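Local coordinates for response regulator receiver protein (Sinorhizobium medicae, PDB 2RDM) that probably acts as a phosphorylatable receiver domain in a two-component signalling pathway, at residues 23-27 and 28-32; 16-19 and 20-24. The protein carries 1 engineered substitution. All coordinates share one frame; numbering follows the deposited sequence.

Overall arrangement
Going from the N terminus, the chain leaves strand 7-11 and enters helix 15-27, which holds contact 2 and the first half of contact 1. Contact 2, residues 16-24, closes no loop beyond the helical turns themselves. Contact 1 closes the short turn that joins the C-terminal end of helix 15-27 to strand 31-35, an outermost strand of the parallel sheet within this chain. The two follow one another without nesting or crossing: they share S23 and T24, and their centres lie about 9 Å apart. V32 CG2 packs on E22 O at 3.8 Å. Together they span the helix and its exit turn in the beta-alpha-beta unit 7-11, 15-27, 31-35 of this CheY-like fold.

Contact 1: residues 23-27 and 28-32; sequences STLTD and AGFLV
L25 and F30 both carry CG anti to the carbonyl carbon (chi1 -67° and -59°), which aims the side chains at each other, L25 CD2 4.0 Å from F30 CD2 as the two cross obliquely. The edge of the F30 ring also meets the backbone: L25 O lies in the ring plane, 3.2 Å from F30 CD2. That same oxygen accepts the N-H of F30 (3.0 Å from L25 O to F30 N), while G29 N reaches T26 O from above the carbonyl plane at 3.1 Å. With the positive phi of G29, these two bonds form a Schellman motif that ends the helix; at these backbone angles a CB would crowd A28 O, consistent with a glycine. Beyond the turn, V32 points back at the helix, its CG2 3.6 Å from L25 CB and 3.8 Å from T26 CG2. T26 CA-H is directed at F30 O, a further tie. Around this turn, L25 and F30 pack on I8 of strand 7-11, L25 and A28 reach I114 of helix 110-122, A28 packs on A111 of a second subunit, and L31 pairs through its backbone with V6 and I8, where the chain joins the sheet as strand 31-35.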
loop_
_atom_site.group_PDB
_atom_site.type_symbol
_atom_site.label_atom_id
_atom_site.label_comp_id
_atom_site.label_asym_id
_atom_site.label_seq_id
_atom_site.Cartn_x
_atom_site.Cartn_y
_atom_site.Cartn_z
ATOM N N SER A 23 14.399 25.458 -8.656
ATOM C CA SER A 23 14.703 25.164 -10.062
ATOM C C SER A 23 14.461 23.700 -10.416
ATOM O O SER A 23 14.025 23.406 -11.524
ATOM C CB SER A 23 16.123 25.586 -10.443
ATOM O OG SER A 23 17.075 25.006 -9.573
ATOM N N THR A 24 14.735 22.799 -9.468
ATOM C CA THR A 24 14.387 21.378 -9.599
ATOM C C THR A 24 12.893 21.215 -9.869
ATOM O O THR A 24 12.495 20.545 -10.821
ATOM C CB THR A 24 14.813 20.571 -8.341
ATOM O OG1 THR A 24 16.240 20.556 -8.256
ATOM C CG2 THR A 24 14.311 19.130 -8.389
ATOM N N LEU A 25 12.073 21.885 -9.061
ATOM C CA LEU A 25 10.631 21.796 -9.222
ATOM C C LEU A 25 10.117 22.481 -10.495
ATOM O O LEU A 25 9.213 21.955 -11.152
ATOM C CB LEU A 25 9.906 22.303 -7.966
ATOM C CG LEU A 25 10.068 21.479 -6.677
ATOM C CD1 LEU A 25 9.737 22.305 -5.440
ATOM C CD2 LEU A 25 9.219 20.206 -6.725
ATOM N N THR A 26 10.683 23.637 -10.857
ATOM C CA THR A 26 10.254 24.300 -12.108
ATOM C C THR A 26 10.664 23.531 -13.366
ATOM O O THR A 26 9.911 23.503 -14.340
ATOM C CB THR A 26 10.692 25.776 -12.218
ATOM O OG1 THR A 26 12.110 25.864 -12.090
ATOM C CG2 THR A 26 10.024 26.622 -11.148
ATOM N N ASP A 27 11.826 22.879 -13.332
ATOM C CA ASP A 27 12.254 21.999 -14.440
ATOM C C ASP A 27 11.293 20.833 -14.669
ATOM O O ASP A 27 11.066 20.430 -15.811
ATOM C CB ASP A 27 13.668 21.452 -14.209
ATOM C CG ASP A 27 14.743 22.515 -14.348
ATOM O OD1 ASP A 27 14.477 23.582 -14.938
ATOM O OD2 ASP A 27 15.862 22.285 -13.848
ATOM N N ALA A 28 10.722 20.316 -13.577
ATOM C CA ALA A 28 9.770 19.208 -13.628
ATOM C C ALA A 28 8.358 19.624 -14.026
ATOM O O ALA A 28 7.479 18.775 -14.155
ATOM C CB ALA A 28 9.737 18.490 -12.310
ATOM N N GLY A 29 8.141 20.923 -14.207
ATOM C CA GLY A 29 6.865 21.431 -14.705
ATOM C C GLY A 29 5.986 22.132 -13.680
ATOM O O GLY A 29 4.875 22.557 -14.006
ATOM N N PHE A 30 6.468 22.252 -12.444
ATOM C CA PHE A 30 5.684 22.888 -11.373
ATOM C C PHE A 30 5.886 24.402 -11.349
ATOM O O PHE A 30 6.976 24.890 -11.648
ATOM C CB PHE A 30 6.061 22.328 -9.989
ATOM C CG PHE A 30 5.862 20.843 -9.854
ATOM C CD1 PHE A 30 4.606 20.324 -9.574
ATOM C CD2 PHE A 30 6.932 19.962 -10.012
ATOM C CE1 PHE A 30 4.413 18.939 -9.457
ATOM C CE2 PHE A 30 6.754 18.580 -9.894
ATOM C CZ PHE A 30 5.490 18.066 -9.623
ATOM N N LEU A 31 4.831 25.133 -10.989
ATOM C CA LEU A 31 4.972 26.514 -10.532
ATOM C C LEU A 31 5.385 26.463 -9.068
ATOM O O LEU A 31 4.896 25.624 -8.313
ATOM C CB LEU A 31 3.656 27.270 -10.651
ATOM C CG LEU A 31 3.186 27.802 -12.005
ATOM C CD1 LEU A 31 1.919 28.623 -11.800
ATOM C CD2 LEU A 31 4.250 28.625 -12.715
ATOM N N VAL A 32 6.302 27.333 -8.676
ATOM C CA VAL A 32 6.786 27.351 -7.303
ATOM C C VAL A 32 6.571 28.720 -6.660
ATOM O O VAL A 32 6.994 29.750 -7.202
ATOM C CB VAL A 32 8.266 26.964 -7.213
ATOM C CG1 VAL A 32 8.738 26.979 -5.770
ATOM C CG2 VAL A 32 8.505 25.579 -7.829
#

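Contact 2: residues 16-19 and 20-24; sequences ILLL and DFEST
The F21 ring lies back along the preceding turn of helix 15-27, the first helix of the CheY-like receiver fold, and L17 O and L18 N both approach it obliquely. L17 CB touches the ring at CE2, 3.7 Å away, and L17 O is 3.2 Å from F21 CD2. With its CG anti to the carbonyl carbon and beside the backbone N (chi1 -60°), the phenyl is swung toward the earlier turn. The same L17 O takes the N-H of F21 in an almost straight bond, 2.7 Å from F21 N, nearly along the C=O axis, so the oxygen that takes the backbone N-H also lies against the ring carbons. F21 is buried here, packing on L10 of strand 7-11, D12 of the loop after it and L113 of helix 110-122. Cut back to an alanine, this position would probably leave L17 CB without its ring partner and open a gap beside L10 and L113.

On another side of the helix, L19 and E22 run side by side and point the same way, with L19 CD1 4.0 Å from E22 OE1. E22 carries its CG anti to the backbone N (chi1 -180°) and stays extended beyond it, and it also packs on V32 and A34 of strand 31-35. Its N-H bonds to L18 O, the donor tilted 27° from the carbonyl plane. The next residue, S23, reaches back one turn: S23 N binds L19 O from above the carbonyl plane at 3.0 Å, and S23 OG comes to 2.8 Å from the same L19 O.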
loop_
_atom_site.group_PDB
_atom_site.type_symbol
_atom_site.label_atom_id
_atom_site.label_comp_id
_atom_site.label_asym_id
_atom_site.label_seq_id
_atom_site.Cartn_x
_atom_site.Cartn_y
_atom_site.Cartn_z
ATOM N N ILE A 16 20.899 29.209 -1.159
ATOM C CA ILE A 16 21.424 28.174 -2.064
ATOM C C ILE A 16 20.415 27.036 -2.305
ATOM O O ILE A 16 20.190 26.641 -3.447
ATOM C CB ILE A 16 22.825 27.619 -1.627
ATOM C CG1 ILE A 16 22.826 27.128 -0.170
ATOM C CG2 ILE A 16 23.911 28.676 -1.846
ATOM C CD1 ILE A 16 23.756 25.937 0.091
ATOM N N LEU A 17 19.783 26.563 -1.231
ATOM C CA LEU A 17 18.872 25.424 -1.299
ATOM C C LEU A 17 17.495 25.780 -1.850
ATOM O O LEU A 17 16.947 25.033 -2.663
ATOM C CB LEU A 17 18.751 24.738 0.064
ATOM C CG LEU A 17 20.002 24.022 0.586
ATOM C CD1 LEU A 17 19.638 23.224 1.815
ATOM C CD2 LEU A 17 20.650 23.109 -0.466
ATOM N N LEU A 18 16.946 26.918 -1.416
ATOM C CA LEU A 18 15.655 27.381 -1.922
ATOM C C LEU A 18 15.678 27.472 -3.448
ATOM O O LEU A 18 14.773 26.969 -4.096
ATOM C CB LEU A 18 15.240 28.720 -1.301
ATOM C CG LEU A 18 13.839 29.215 -1.699
ATOM C CD1 LEU A 18 12.765 28.755 -0.714
ATOM C CD2 LEU A 18 13.802 30.725 -1.894
ATOM N N LEU A 19 16.726 28.087 -4.002
ATOM C CA LEU A 19 16.896 28.214 -5.460
ATOM C C LEU A 19 17.178 26.865 -6.152
ATOM O O LEU A 19 16.776 26.650 -7.297
ATOM C CB LEU A 19 17.995 29.241 -5.794
ATOM C CG LEU A 19 17.681 30.744 -5.966
ATOM C CD1 LEU A 19 16.656 31.003 -7.072
ATOM C CD2 LEU A 19 17.252 31.439 -4.665
ATOM N N ASP A 20 17.864 25.972 -5.436
ATOM C CA ASP A 20 18.152 24.610 -5.880
ATOM C C ASP A 20 16.869 23.789 -5.953
ATOM O O ASP A 20 16.578 23.180 -6.985
ATOM C CB ASP A 20 19.135 23.949 -4.910
ATOM C CG ASP A 20 19.671 22.629 -5.411
ATOM O OD1 ASP A 20 19.700 22.413 -6.642
ATOM O OD2 ASP A 20 20.086 21.810 -4.564
ATOM N N PHE A 21 16.105 23.784 -4.858
ATOM C CA PHE A 21 14.826 23.087 -4.816
ATOM C C PHE A 21 13.842 23.724 -5.791
ATOM O O PHE A 21 13.122 23.010 -6.490
ATOM C CB PHE A 21 14.239 23.042 -3.393
ATOM C CG PHE A 21 15.112 22.331 -2.387
ATOM C CD1 PHE A 21 15.769 21.145 -2.719
ATOM C CD2 PHE A 21 15.263 22.836 -1.098
ATOM C CE1 PHE A 21 16.575 20.487 -1.790
ATOM C CE2 PHE A 21 16.074 22.186 -0.163
ATOM C CZ PHE A 21 16.726 21.009 -0.510
ATOM N N GLU A 22 13.842 25.059 -5.857
ATOM C CA GLU A 22 12.935 25.801 -6.736
ATOM C C GLU A 22 13.142 25.442 -8.200
ATOM O O GLU A 22 12.171 25.154 -8.901
ATOM C CB GLU A 22 13.078 27.318 -6.537
ATOM C CG GLU A 22 12.160 28.168 -7.407
ATOM C CD GLU A 22 12.036 29.608 -6.923
ATOM O OE1 GLU A 22 12.865 30.060 -6.096
ATOM O OE2 GLU A 22 11.093 30.288 -7.374
ATOM N N SER A 23 14.399 25.458 -8.656
ATOM C CA SER A 23 14.703 25.164 -10.062
ATOM C C SER A 23 14.461 23.700 -10.416
ATOM O O SER A 23 14.025 23.406 -11.524
ATOM C CB SER A 23 16.123 25.586 -10.443
ATOM O OG SER A 23 17.075 25.006 -9.573
ATOM N N THR A 24 14.735 22.799 -9.468
ATOM C CA THR A 24 14.387 21.378 -9.599
ATOM C C THR A 24 12.893 21.215 -9.869
ATOM O O THR A 24 12.495 20.545 -10.821
ATOM C CB THR A 24 14.813 20.571 -8.341
ATOM O OG1 THR A 24 16.240 20.556 -8.256
ATOM C CG2 THR A 24 14.311 19.130 -8.389
#